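Local coordinates for protein anti-h(o) lectin I (Ulex europaeus, PDB 1FX5) that binds L-fucose, recognising the O(H) blood-group determinant as a homodimeric legume lectin that carries calcium and manganese ions, at residues L18-N23 against G30-N35; I48-A53 against T90-P95; V122-D127 against L181-T186; I55-C60 against A66-S71; I145-V150 against K203-E208. All coordinates share one frame; numbering follows the deposited sequence.

Contact 1: L18-N23 against G30-N35; sequences LSFQGN and GVLQLN. Unlike the reference sequence in segment 18-23: N23 (reference Asp). With NAG (2-acetamido-2-deoxy-beta-D-glucopyranose), chain C.
The N-linked glycan site at N23, directly after strand 18-22, meets segment 30-35 through its main chain, the carbonyl O of N23 packing 3.7 Å from CA of N35. The attached N-acetylglucosamine continues the side chain: N23 ND2 is joined to C1 of the sugar at 1.5 Å. With CG anti to its own carbonyl carbon (chi1 -71°), the N23 side chain leads away from segment 30-35 and carries the glycan outward, where the sugar also hydrogen-bonds to T45 OG1 and G46 N. The N23 carbonyl, by contrast, turns to segment 30-35 and is linked to it through one water, which donates to N23 O at 3.1 Å and accepts from Q33 NE2 at 2.7 Å. In the legume lectin beta-sandwich, strand 18-22 pairs with 44-59, whereas the short strand 32-33 pairs with 25-26 and 224-236. Farther back along both segments the contact turns apolar. L32 reaches across with CD1, which lies at the edge of the F20 ring, near its plane and 3.9 Å from CE2. The same methyl faces L18, whose CD1 stands 4.5 Å from L32 CD1, and L32 also packs on A49 and F11.

Contact 2: I48-A53 against T90-P95; sequences IARYIA and TFFLAP
Segments 48-53 and 90-95 belong to strands that both pair antiparallel with strand 209-219, which lies between them; CA of R50 and CA of F92 are 9.2 Å apart. Long side chains therefore have to bridge the gap. I48 and F92 cross at about a right angle, and CG2 of I48 sits at the ring edge, in plane, 3.9 Å from F92 CZ. The F92 ring leans toward R50 because its CG lies between the backbone N and the carbonyl carbon (chi1 72°). This places CE2 over one face of the guanidinium, near its rim and 4.3 Å from NH1. These residues line the face of the legume lectin front sheet turned away from the back sheet, F91 and L93 pointing to the other side. R50 extends from CG to NE and ends beside P95, whose carbonyl O takes a weak, bent bond from NH1 (3.3 Å, 126°). Stronger support for the buried charge comes from S211 OG on NH1 and S98 OG on NH2.

Contact 3: V122-D127 against L181-T186; sequences VAVEFD and LTASLT. With MN (manganese (II) ion), chain F; CA (calcium ion), chain G.
The ring of F126 is met by CD1 of L185, which approaches it obliquely, 4.0 Å from CD2 and 4.1 Å from CE2. The other flat groups of strand 122-127, the carboxylates of E125 and D127, are turned from segment 181-186 and hold metals. OD1 of D127 bridges the two ions, 2.2 Å from manganese and 2.6 Å from calcium, and OD2 adds a second calcium bond. E125 OE1 joins the manganese shell, completed by D137, H142 and two waters, while I129, N134 and D137 share the calcium. Alternation along the strand thus sends metal ligands one way and apolar residues into the core of the legume lectin beta-sandwich, where strand segments 122-127 and 181-186, one from each sheet, have axes 9.1 Å apart that cross at -23°. V124 CG1 presses on A183 CB at 3.6 Å, the tightest of three such meetings, the small alanine admitting the valine. At the far end V122 and L181 reach toward each other tip to tip, CG1 to CD2, 4.0 Å.

Contact 4: I55-C60 against A66-S71; sequences IHIWNC and ASFITS
Two first torsions bring I57 and F68 together. In I57, CG1 is anti to the backbone N (chi1 -156°), which carries the longer branch toward segment 66-71; in F68, CG lies between the backbone N and the carbonyl carbon (chi1 73°), lifting the ring toward that branch. The side chains meet at an oblique crossing, the terminal methyl CD1 of I57 standing 4.0 Å from CD1 of the F68 ring. Beside this apolar touch runs a backbone bond from A66 N to I57 O, 2.9 Å long and nearly straight at 169°. A66 points its methyl at segment 55-60, and CB rests 3.5 Å from I57 O and 4.2 Å from H56 O. Both residues that share the bond are buried, so this carbonyl and amide satisfy each other in the interior. The contact belongs to the beta hairpin of strands 44-59 and 64-78, near the turn that passes the chain from one sheet of the lectin sandwich to the other. On one flank I57 bonds through its backbone to E208 and H56 stacks on W209; on the other, F68 pairs with Y174 of strand 168-175, and its ring packs on L93 of strand 88-94.

Contact 5: I145-V150 against K203-E208; sequences IDVNCV and KEILPE. Unlike the reference sequence in segment 145-150: C149 (reference Arg).
V147 lays its CG1 methyl against the outer branch of I205, 4.1 Å from both CG1 and CD1, the two side chains crossing at about a right angle. The contact joins the end of strand 142-147, in the front sheet of the legume lectin sandwich, to the loop between strands 192-199 and 209-219. The two branches of I205 divide their work: the longer one packs on V147, whereas CG2 sits 3.9 Å from N148 ND2, and V200 and V122 add further apolar neighbours. In I205, CG2 is anti to the backbone N, while CG1 is anti to the carbonyl carbon (chi1 -75°), and this spreads the branches toward two successive residues of the other segment. N148, directly after the strand, has a left-handed backbone conformation (phi 55°), and its side chain points to the loop. C149, just beyond, forms a disulfide with C115, and the N148 backbone bonds to D116 and T121, so the turn is held close to the 115-121 loop, which carries residues of a glycan pocket. The N148 amide is fixed at both ends, as OD1 accepts from T121 N and ND2 donates a hydrogen bond to a water. That water lies 3.0 Å from N148 ND2 and in turn donates to the carbonyl O of I205 at 2.9 Å.

How the contacts relate
From the N terminus, contact 1 closes a short loop (18-35) before any other opens, and its strand 18-22 then pairs with 48-51 of contact 2 through S19 and R50. Contact 2 spans 48-95, and within that span nests contact 4, the end of the hairpin 44-59/64-78; F91 and L93 meet T70 and F68 across the core. Contact 3 (122-186) and contact 5 (145-208) cross, their segments alternating along the chain. Strand 122-127 links contacts 2, 3 and 5, being bonded to 90-94 on one side and to 145-147 on the other. The loop 203-208 returns to contact 4, where W58 NE1 bonds to L206 O.

Contact 1: L18-N23 against G30-N35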
# COMPACT_ATOMS: atom_id res chain seq x y z
N LEU A 18 6.23 -5.40 -3.42
CA LEU A 18 7.51 -4.67 -3.53
C LEU A 18 7.77 -4.54 -5.01
O LEU A 18 7.39 -5.42 -5.79
CB LEU A 18 8.67 -5.44 -2.93
CG LEU A 18 8.61 -5.63 -1.42
CD1 LEU A 18 9.79 -6.45 -0.95
CD2 LEU A 18 8.56 -4.29 -0.77
N SER A 19 8.39 -3.44 -5.41
CA SER A 19 8.70 -3.20 -6.81
C SER A 19 10.25 -3.23 -6.90
O SER A 19 10.93 -2.59 -6.08
CB SER A 19 8.13 -1.83 -7.19
OG SER A 19 8.46 -1.47 -8.51
N PHE A 20 10.81 -3.96 -7.86
CA PHE A 20 12.27 -4.03 -7.98
C PHE A 20 12.85 -3.43 -9.24
O PHE A 20 12.23 -3.50 -10.31
CB PHE A 20 12.77 -5.49 -7.95
CG PHE A 20 12.30 -6.26 -6.78
CD1 PHE A 20 11.11 -6.98 -6.85
CD2 PHE A 20 13.00 -6.22 -5.59
CE1 PHE A 20 10.63 -7.66 -5.74
CE2 PHE A 20 12.53 -6.89 -4.46
CZ PHE A 20 11.34 -7.61 -4.54
N GLN A 21 14.10 -2.96 -9.14
CA GLN A 21 14.84 -2.36 -10.26
C GLN A 21 16.31 -2.77 -10.08
O GLN A 21 16.80 -2.86 -8.94
CB GLN A 21 14.77 -0.84 -10.25
CG GLN A 21 13.51 -0.25 -10.79
CD GLN A 21 13.44 1.23 -10.50
OE1 GLN A 21 13.32 2.05 -11.40
NE2 GLN A 21 13.52 1.58 -9.23
N GLY A 22 17.01 -3.02 -11.18
CA GLY A 22 18.40 -3.41 -11.08
C GLY A 22 18.53 -4.82 -10.56
O GLY A 22 17.66 -5.66 -10.82
N ASN A 23 19.53 -5.08 -9.73
CA ASN A 23 19.71 -6.42 -9.21
C ASN A 23 19.34 -6.71 -7.77
O ASN A 23 20.07 -7.41 -7.08
CB ASN A 23 21.12 -6.91 -9.55
CG ASN A 23 21.28 -7.20 -11.05
OD1 ASN A 23 20.59 -8.09 -11.57
ND2 ASN A 23 22.09 -6.41 -11.76
N GLY A 30 14.61 -15.45 3.12
CA GLY A 30 13.59 -14.49 3.54
C GLY A 30 14.15 -13.09 3.81
O GLY A 30 13.53 -12.30 4.52
N VAL A 31 15.31 -12.80 3.22
CA VAL A 31 16.01 -11.52 3.35
C VAL A 31 15.94 -10.70 2.05
O VAL A 31 15.96 -11.27 0.95
CB VAL A 31 17.50 -11.79 3.71
CG1 VAL A 31 18.36 -10.53 3.64
CG2 VAL A 31 17.58 -12.37 5.09
N LEU A 32 15.85 -9.38 2.17
CA LEU A 32 15.79 -8.51 1.00
C LEU A 32 17.24 -8.12 0.64
O LEU A 32 17.90 -7.39 1.38
CB LEU A 32 14.96 -7.25 1.31
CG LEU A 32 14.96 -6.10 0.29
CD1 LEU A 32 14.28 -6.52 -0.99
CD2 LEU A 32 14.26 -4.87 0.88
N GLN A 33 17.73 -8.65 -0.48
CA GLN A 33 19.08 -8.38 -0.96
C GLN A 33 19.06 -7.21 -1.95
O GLN A 33 18.56 -7.33 -3.06
CB GLN A 33 19.67 -9.64 -1.61
CG GLN A 33 21.15 -9.53 -1.90
CD GLN A 33 21.72 -10.76 -2.55
OE1 GLN A 33 22.47 -11.50 -1.93
NE2 GLN A 33 21.38 -10.99 -3.81
N LEU A 34 19.65 -6.09 -1.55
CA LEU A 34 19.66 -4.92 -2.41
C LEU A 34 20.54 -4.98 -3.67
O LEU A 34 20.25 -4.32 -4.66
CB LEU A 34 20.01 -3.68 -1.56
CG LEU A 34 19.12 -3.44 -0.32
CD1 LEU A 34 19.64 -2.25 0.51
CD2 LEU A 34 17.66 -3.24 -0.75
N ASN A 35 21.61 -5.76 -3.63
CA ASN A 35 22.49 -5.87 -4.79
C ASN A 35 23.16 -7.22 -4.74
O ASN A 35 23.24 -7.83 -3.67
CB ASN A 35 23.57 -4.77 -4.76
CG ASN A 35 24.62 -4.98 -3.65
OD1 ASN A 35 25.71 -5.49 -3.91
ND2 ASN A 35 24.31 -4.56 -2.43
C1 NAG C . 22.03 -6.45 -13.22
C2 NAG C . 22.75 -5.24 -13.83
C3 NAG C . 22.63 -5.33 -15.37
C4 NAG C . 23.22 -6.67 -15.87
C5 NAG C . 22.55 -7.85 -15.12
C6 NAG C . 23.22 -9.18 -15.42
C7 NAG C . 22.75 -3.31 -12.34
C8 NAG C . 22.08 -1.99 -11.97
N2 NAG C . 22.21 -3.97 -13.37
O3 NAG C . 23.33 -4.21 -15.97
O4 NAG C . 22.98 -6.81 -17.29
O5 NAG C . 22.63 -7.67 -13.69
O6 NAG C . 24.64 -9.09 -15.29
O7 NAG C . 23.69 -3.75 -11.68
O HOH W 1 19.50 -10.06 -5.48

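Contact 2: I48-A53 against T90-P95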
# COMPACT_ATOMS: atom_id res chain seq x y z
N ILE A 48 17.41 -1.57 -6.46
CA ILE A 48 16.45 -0.73 -5.74
C ILE A 48 15.15 -1.51 -5.44
O ILE A 48 14.69 -2.31 -6.26
CB ILE A 48 16.04 0.52 -6.60
CG1 ILE A 48 17.19 1.54 -6.67
CG2 ILE A 48 14.76 1.16 -6.05
CD1 ILE A 48 16.86 2.75 -7.57
N ALA A 49 14.55 -1.25 -4.29
CA ALA A 49 13.31 -1.93 -3.90
C ALA A 49 12.42 -0.90 -3.20
O ALA A 49 12.86 -0.22 -2.28
CB ALA A 49 13.59 -3.11 -2.99
N ARG A 50 11.17 -0.78 -3.64
CA ARG A 50 10.24 0.18 -3.04
C ARG A 50 8.92 -0.46 -2.74
O ARG A 50 8.55 -1.44 -3.42
CB ARG A 50 9.90 1.30 -4.03
CG ARG A 50 11.02 1.75 -4.92
CD ARG A 50 10.58 2.85 -5.89
NE ARG A 50 11.57 3.05 -6.94
CZ ARG A 50 11.86 4.23 -7.49
NH1 ARG A 50 11.24 5.33 -7.07
NH2 ARG A 50 12.78 4.31 -8.43
N TYR A 51 8.18 0.08 -1.77
CA TYR A 51 6.86 -0.48 -1.43
C TYR A 51 6.05 -0.08 -2.69
O TYR A 51 6.23 1.02 -3.24
CB TYR A 51 6.27 0.15 -0.15
CG TYR A 51 4.94 -0.48 0.27
CD1 TYR A 51 3.79 0.29 0.34
CD2 TYR A 51 4.85 -1.85 0.57
CE1 TYR A 51 2.57 -0.28 0.70
CE2 TYR A 51 3.62 -2.44 0.93
CZ TYR A 51 2.48 -1.64 0.99
OH TYR A 51 1.25 -2.16 1.36
N ILE A 52 5.16 -0.96 -3.14
CA ILE A 52 4.37 -0.71 -4.33
C ILE A 52 3.40 0.48 -4.38
O ILE A 52 3.19 1.06 -5.44
CB ILE A 52 3.70 -2.04 -4.82
CG1 ILE A 52 3.33 -1.93 -6.29
CG2 ILE A 52 2.49 -2.39 -3.98
CD1 ILE A 52 2.71 -3.20 -6.84
N ALA A 53 2.86 0.89 -3.24
CA ALA A 53 1.93 2.01 -3.20
C ALA A 53 2.62 3.35 -2.86
O ALA A 53 3.42 3.41 -1.93
CB ALA A 53 0.85 1.74 -2.14
N THR A 90 20.96 2.88 1.09
CA THR A 90 20.23 4.11 1.25
C THR A 90 18.73 3.93 1.52
O THR A 90 18.16 2.91 1.09
CB THR A 90 20.37 4.81 -0.16
OG1 THR A 90 21.26 5.92 -0.12
CG2 THR A 90 19.08 5.14 -0.81
N PHE A 91 18.14 4.85 2.30
CA PHE A 91 16.69 4.81 2.57
C PHE A 91 16.34 6.13 1.81
O PHE A 91 16.97 7.17 2.07
CB PHE A 91 16.27 4.91 4.02
CG PHE A 91 14.76 5.08 4.18
CD1 PHE A 91 14.20 6.34 4.32
CD2 PHE A 91 13.91 3.98 4.05
CE1 PHE A 91 12.81 6.52 4.32
CE2 PHE A 91 12.53 4.16 4.04
CZ PHE A 91 11.98 5.43 4.18
N PHE A 92 15.37 6.11 0.90
CA PHE A 92 15.05 7.33 0.17
C PHE A 92 13.60 7.60 -0.21
O PHE A 92 12.76 6.70 -0.19
CB PHE A 92 15.92 7.39 -1.11
CG PHE A 92 15.50 6.40 -2.19
CD1 PHE A 92 15.70 5.03 -2.03
CD2 PHE A 92 14.89 6.84 -3.35
CE1 PHE A 92 15.28 4.11 -3.00
CE2 PHE A 92 14.46 5.93 -4.34
CZ PHE A 92 14.66 4.56 -4.15
N LEU A 93 13.31 8.87 -0.51
CA LEU A 93 11.97 9.30 -0.92
C LEU A 93 12.20 9.96 -2.29
O LEU A 93 13.11 10.80 -2.41
CB LEU A 93 11.36 10.31 0.08
CG LEU A 93 11.04 9.74 1.47
CD1 LEU A 93 12.13 10.12 2.40
CD2 LEU A 93 9.77 10.28 2.02
N ALA A 94 11.46 9.54 -3.31
CA ALA A 94 11.61 10.10 -4.67
C ALA A 94 10.33 9.97 -5.50
O ALA A 94 9.36 9.38 -5.04
CB ALA A 94 12.75 9.40 -5.39
N PRO A 95 10.27 10.58 -6.69
CA PRO A 95 9.05 10.44 -7.50
C PRO A 95 8.83 8.93 -7.68
O PRO A 95 9.77 8.20 -7.96
CB PRO A 95 9.44 11.12 -8.81
CG PRO A 95 10.33 12.26 -8.32
CD PRO A 95 11.23 11.52 -7.32

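Contact 3: V122-D127 against L181-T186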
# COMPACT_ATOMS: atom_id res chain seq x y z
N VAL A 122 15.39 12.91 -1.51
CA VAL A 122 15.92 13.16 -0.18
C VAL A 122 16.34 11.75 0.26
O VAL A 122 15.51 10.83 0.25
CB VAL A 122 14.89 13.70 0.81
CG1 VAL A 122 15.48 13.69 2.24
CG2 VAL A 122 14.50 15.13 0.45
N ALA A 123 17.60 11.56 0.60
CA ALA A 123 18.03 10.23 1.02
C ALA A 123 18.94 10.25 2.24
O ALA A 123 19.67 11.23 2.48
CB ALA A 123 18.77 9.53 -0.13
N VAL A 124 18.85 9.19 3.04
CA VAL A 124 19.67 9.05 4.23
C VAL A 124 20.65 7.97 3.76
O VAL A 124 20.23 6.85 3.44
CB VAL A 124 18.84 8.54 5.45
CG1 VAL A 124 19.77 8.25 6.64
CG2 VAL A 124 17.83 9.58 5.85
N GLU A 125 21.92 8.33 3.62
CA GLU A 125 22.93 7.37 3.18
C GLU A 125 23.86 6.80 4.29
O GLU A 125 24.25 7.50 5.23
CB GLU A 125 23.80 7.97 2.05
CG GLU A 125 24.65 9.17 2.51
CD GLU A 125 25.66 9.65 1.49
OE1 GLU A 125 26.81 9.95 1.87
OE2 GLU A 125 25.33 9.76 0.30
N PHE A 126 24.20 5.52 4.11
CA PHE A 126 25.07 4.72 4.97
C PHE A 126 26.17 4.41 3.94
O PHE A 126 26.17 3.37 3.25
CB PHE A 126 24.33 3.45 5.43
CG PHE A 126 23.08 3.76 6.24
CD1 PHE A 126 21.84 3.83 5.62
CD2 PHE A 126 23.16 4.04 7.61
CE1 PHE A 126 20.71 4.19 6.35
CE2 PHE A 126 22.02 4.40 8.34
CZ PHE A 126 20.81 4.47 7.71
N ASP A 127 27.03 5.42 3.78
CA ASP A 127 28.14 5.43 2.85
C ASP A 127 29.40 4.76 3.38
O ASP A 127 30.09 5.30 4.26
CB ASP A 127 28.39 6.90 2.48
CG ASP A 127 29.24 7.07 1.25
OD1 ASP A 127 29.19 8.15 0.62
OD2 ASP A 127 29.96 6.14 0.89
N LEU A 181 14.68 16.13 10.41
CA LEU A 181 14.89 14.78 9.87
C LEU A 181 16.10 14.20 10.65
O LEU A 181 17.20 14.75 10.58
CB LEU A 181 15.20 14.83 8.36
CG LEU A 181 15.45 13.50 7.65
CD1 LEU A 181 14.19 12.61 7.75
CD2 LEU A 181 15.78 13.77 6.20
N THR A 182 15.87 13.17 11.46
CA THR A 182 16.94 12.54 12.26
C THR A 182 17.04 11.06 11.92
O THR A 182 16.01 10.39 11.75
CB THR A 182 16.67 12.64 13.78
OG1 THR A 182 16.53 14.00 14.15
CG2 THR A 182 17.84 12.08 14.59
N ALA A 183 18.27 10.58 11.81
CA ALA A 183 18.53 9.17 11.50
C ALA A 183 19.57 8.68 12.50
O ALA A 183 20.54 9.40 12.77
CB ALA A 183 19.09 9.03 10.08
N SER A 184 19.33 7.53 13.12
CA SER A 184 20.29 6.98 14.07
C SER A 184 20.52 5.49 13.82
O SER A 184 19.62 4.76 13.32
CB SER A 184 19.88 7.24 15.52
OG SER A 184 18.67 6.62 15.81
N LEU A 185 21.75 5.08 14.03
CA LEU A 185 22.15 3.70 13.85
C LEU A 185 22.71 3.16 15.17
O LEU A 185 23.44 3.86 15.85
CB LEU A 185 23.19 3.62 12.73
CG LEU A 185 23.86 2.26 12.44
CD1 LEU A 185 24.33 2.20 10.96
CD2 LEU A 185 25.05 2.02 13.42
N THR A 186 22.34 1.94 15.54
CA THR A 186 22.83 1.35 16.77
C THR A 186 23.25 -0.11 16.59
O THR A 186 22.58 -0.89 15.90
CB THR A 186 21.76 1.40 17.89
OG1 THR A 186 21.43 2.77 18.16
CG2 THR A 186 22.28 0.72 19.19
MN MN F . 28.75 10.25 0.91
CA CA G . 30.89 7.30 -1.11
O HOH W 2 27.67 10.47 -0.90
O HOH W 3 28.39 12.34 1.49
O HOH W 4 30.14 5.21 -1.69
O HOH W 5 29.18 8.27 -2.40

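Contact 4: I55-C60 against A66-S71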
# COMPACT_ATOMS: atom_id res chain seq x y z
N ILE A 55 3.12 7.15 -1.32
CA ILE A 55 2.76 7.75 -0.05
C ILE A 55 2.42 9.22 -0.30
O ILE A 55 3.09 9.89 -1.08
CB ILE A 55 3.98 7.74 0.92
CG1 ILE A 55 4.66 6.36 0.93
CG2 ILE A 55 3.57 8.10 2.32
CD1 ILE A 55 3.83 5.25 1.49
N HIS A 56 1.37 9.69 0.36
CA HIS A 56 0.91 11.07 0.25
C HIS A 56 1.77 11.79 1.29
O HIS A 56 1.50 11.68 2.49
CB HIS A 56 -0.57 11.16 0.64
CG HIS A 56 -1.28 12.39 0.15
ND1 HIS A 56 -0.67 13.32 -0.69
CD2 HIS A 56 -2.53 12.84 0.36
CE1 HIS A 56 -1.53 14.28 -0.96
NE2 HIS A 56 -2.67 14.02 -0.34
N ILE A 57 2.81 12.49 0.86
CA ILE A 57 3.68 13.17 1.81
C ILE A 57 3.23 14.58 2.21
O ILE A 57 3.48 15.02 3.33
CB ILE A 57 5.16 13.08 1.38
CG1 ILE A 57 6.08 13.23 2.59
CG2 ILE A 57 5.49 14.15 0.38
CD1 ILE A 57 6.04 12.06 3.55
N TRP A 58 2.66 15.32 1.29
CA TRP A 58 2.19 16.65 1.64
C TRP A 58 0.94 16.91 0.81
O TRP A 58 0.72 16.26 -0.21
CB TRP A 58 3.25 17.75 1.59
CG TRP A 58 3.79 18.08 0.26
CD1 TRP A 58 4.84 17.48 -0.36
CD2 TRP A 58 3.37 19.14 -0.59
NE1 TRP A 58 5.11 18.11 -1.54
CE2 TRP A 58 4.22 19.13 -1.71
CE3 TRP A 58 2.36 20.10 -0.51
CZ2 TRP A 58 4.09 20.06 -2.75
CZ3 TRP A 58 2.23 21.02 -1.53
CH2 TRP A 58 3.10 20.99 -2.65
N ASN A 59 0.09 17.80 1.31
CA ASN A 59 -1.16 18.15 0.66
C ASN A 59 -1.27 19.59 0.16
O ASN A 59 -1.39 20.50 0.97
CB ASN A 59 -2.27 17.89 1.68
CG ASN A 59 -3.65 17.92 1.08
OD1 ASN A 59 -3.89 18.57 0.06
ND2 ASN A 59 -4.58 17.22 1.72
N CYS A 60 -1.31 19.80 -1.16
CA CYS A 60 -1.41 21.17 -1.68
C CYS A 60 -2.72 21.91 -1.35
O CYS A 60 -2.74 23.14 -1.30
CB CYS A 60 -1.16 21.22 -3.19
SG CYS A 60 -0.60 22.86 -3.81
N ALA A 66 3.01 15.70 6.13
CA ALA A 66 2.96 14.51 7.00
C ALA A 66 4.24 14.22 7.82
O ALA A 66 5.32 14.71 7.51
CB ALA A 66 2.58 13.28 6.18
N SER A 67 4.08 13.52 8.93
CA SER A 67 5.20 13.14 9.79
C SER A 67 5.34 11.62 9.56
O SER A 67 4.35 10.95 9.20
CB SER A 67 4.86 13.39 11.26
OG SER A 67 4.88 14.77 11.56
N PHE A 68 6.55 11.08 9.72
CA PHE A 68 6.74 9.65 9.52
C PHE A 68 7.87 9.09 10.35
O PHE A 68 8.73 9.84 10.87
CB PHE A 68 6.92 9.29 8.02
CG PHE A 68 8.27 9.68 7.42
CD1 PHE A 68 8.37 10.78 6.57
CD2 PHE A 68 9.41 8.92 7.66
CE1 PHE A 68 9.60 11.12 5.97
CE2 PHE A 68 10.63 9.25 7.07
CZ PHE A 68 10.72 10.36 6.22
N ILE A 69 7.86 7.78 10.50
CA ILE A 69 8.89 7.09 11.25
C ILE A 69 9.06 5.75 10.57
O ILE A 69 8.10 5.16 10.12
CB ILE A 69 8.50 6.88 12.72
CG1 ILE A 69 9.64 6.19 13.46
CG2 ILE A 69 7.31 5.99 12.82
CD1 ILE A 69 9.32 5.94 14.91
N THR A 70 10.31 5.31 10.43
CA THR A 70 10.60 4.03 9.80
C THR A 70 11.77 3.39 10.57
O THR A 70 12.62 4.11 11.15
CB THR A 70 10.96 4.20 8.30
OG1 THR A 70 10.94 2.93 7.64
CG2 THR A 70 12.35 4.80 8.12
N SER A 71 11.79 2.07 10.63
CA SER A 71 12.86 1.36 11.32
C SER A 71 13.11 0.05 10.58
O SER A 71 12.18 -0.55 10.01
CB SER A 71 12.51 1.11 12.79
OG SER A 71 11.32 0.37 12.91

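Contact 5: I145-V150 against K203-E208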
# COMPACT_ATOMS: atom_id res chain seq x y z
N ILE A 145 22.93 13.01 5.06
CA ILE A 145 21.65 13.42 4.52
C ILE A 145 21.85 14.11 3.16
O ILE A 145 22.60 15.09 3.06
CB ILE A 145 20.89 14.31 5.53
CG1 ILE A 145 20.49 13.42 6.72
CG2 ILE A 145 19.65 14.90 4.90
CD1 ILE A 145 19.98 14.16 7.93
N ASP A 146 21.26 13.53 2.11
CA ASP A 146 21.37 14.06 0.75
C ASP A 146 20.09 14.70 0.27
O ASP A 146 19.01 14.11 0.36
CB ASP A 146 21.71 12.94 -0.24
CG ASP A 146 22.97 12.19 0.12
OD1 ASP A 146 23.76 12.63 0.98
OD2 ASP A 146 23.19 11.13 -0.47
N VAL A 147 20.21 15.89 -0.30
CA VAL A 147 19.05 16.62 -0.82
C VAL A 147 19.38 16.97 -2.27
O VAL A 147 20.25 17.81 -2.54
CB VAL A 147 18.78 17.92 0.02
CG1 VAL A 147 17.60 18.70 -0.56
CG2 VAL A 147 18.49 17.57 1.46
N ASN A 148 18.76 16.24 -3.21
CA ASN A 148 18.97 16.48 -4.64
C ASN A 148 20.44 16.44 -5.14
O ASN A 148 20.76 17.01 -6.19
CB ASN A 148 18.34 17.83 -5.03
CG ASN A 148 16.83 17.81 -4.99
OD1 ASN A 148 16.22 16.77 -5.21
ND2 ASN A 148 16.22 18.95 -4.71
N CYS A 149 21.31 15.73 -4.42
CA CYS A 149 22.70 15.65 -4.83
C CYS A 149 23.44 14.52 -4.09
O CYS A 149 23.02 14.11 -2.99
CB CYS A 149 23.38 17.00 -4.53
SG CYS A 149 24.87 17.28 -5.53
N VAL A 150 24.50 13.99 -4.70
CA VAL A 150 25.29 12.92 -4.09
C VAL A 150 26.17 13.51 -2.95
O VAL A 150 26.73 12.78 -2.13
CB VAL A 150 26.15 12.13 -5.15
CG1 VAL A 150 27.32 12.99 -5.67
CG2 VAL A 150 26.65 10.80 -4.56
N LYS A 203 8.08 20.15 1.54
CA LYS A 203 7.12 20.72 0.57
C LYS A 203 7.83 21.46 -0.54
O LYS A 203 7.26 21.67 -1.61
CB LYS A 203 6.18 21.74 1.21
CG LYS A 203 5.12 21.19 2.10
CD LYS A 203 4.24 22.34 2.56
CE LYS A 203 3.68 23.09 1.37
NZ LYS A 203 2.74 24.19 1.76
N GLU A 204 9.04 21.91 -0.25
CA GLU A 204 9.81 22.64 -1.24
C GLU A 204 10.73 21.78 -2.10
O GLU A 204 11.30 22.27 -3.08
CB GLU A 204 10.67 23.69 -0.54
CG GLU A 204 9.90 24.84 0.06
CD GLU A 204 10.86 25.89 0.59
OE1 GLU A 204 11.61 26.45 -0.25
OE2 GLU A 204 10.87 26.15 1.82
N ILE A 205 10.90 20.52 -1.73
CA ILE A 205 11.78 19.63 -2.46
C ILE A 205 11.15 18.43 -3.17
O ILE A 205 11.56 18.07 -4.28
CB ILE A 205 12.92 19.19 -1.49
CG1 ILE A 205 13.88 20.37 -1.32
CG2 ILE A 205 13.66 17.95 -1.97
CD1 ILE A 205 14.10 20.73 0.08
N LEU A 206 10.13 17.84 -2.55
CA LEU A 206 9.43 16.67 -3.09
C LEU A 206 8.02 16.91 -3.67
O LEU A 206 7.36 17.90 -3.36
CB LEU A 206 9.29 15.61 -1.98
CG LEU A 206 10.53 15.08 -1.24
CD1 LEU A 206 10.14 14.25 0.01
CD2 LEU A 206 11.34 14.24 -2.19
N PRO A 207 7.57 16.03 -4.58
CA PRO A 207 6.21 16.20 -5.12
C PRO A 207 5.21 15.74 -4.02
O PRO A 207 5.64 15.20 -2.98
CB PRO A 207 6.20 15.26 -6.33
CG PRO A 207 7.22 14.20 -5.96
CD PRO A 207 8.32 14.97 -5.27
N GLU A 208 3.90 15.94 -4.19
CA GLU A 208 2.94 15.52 -3.15
C GLU A 208 2.91 14.02 -2.85
O GLU A 208 2.58 13.61 -1.72
CB GLU A 208 1.53 15.94 -3.51
CG GLU A 208 1.30 17.40 -3.46
CD GLU A 208 -0.07 17.73 -4.00
OE1 GLU A 208 -1.07 17.48 -3.27
OE2 GLU A 208 -0.12 18.17 -5.16
O HOH W 6 13.52 19.61 -5.70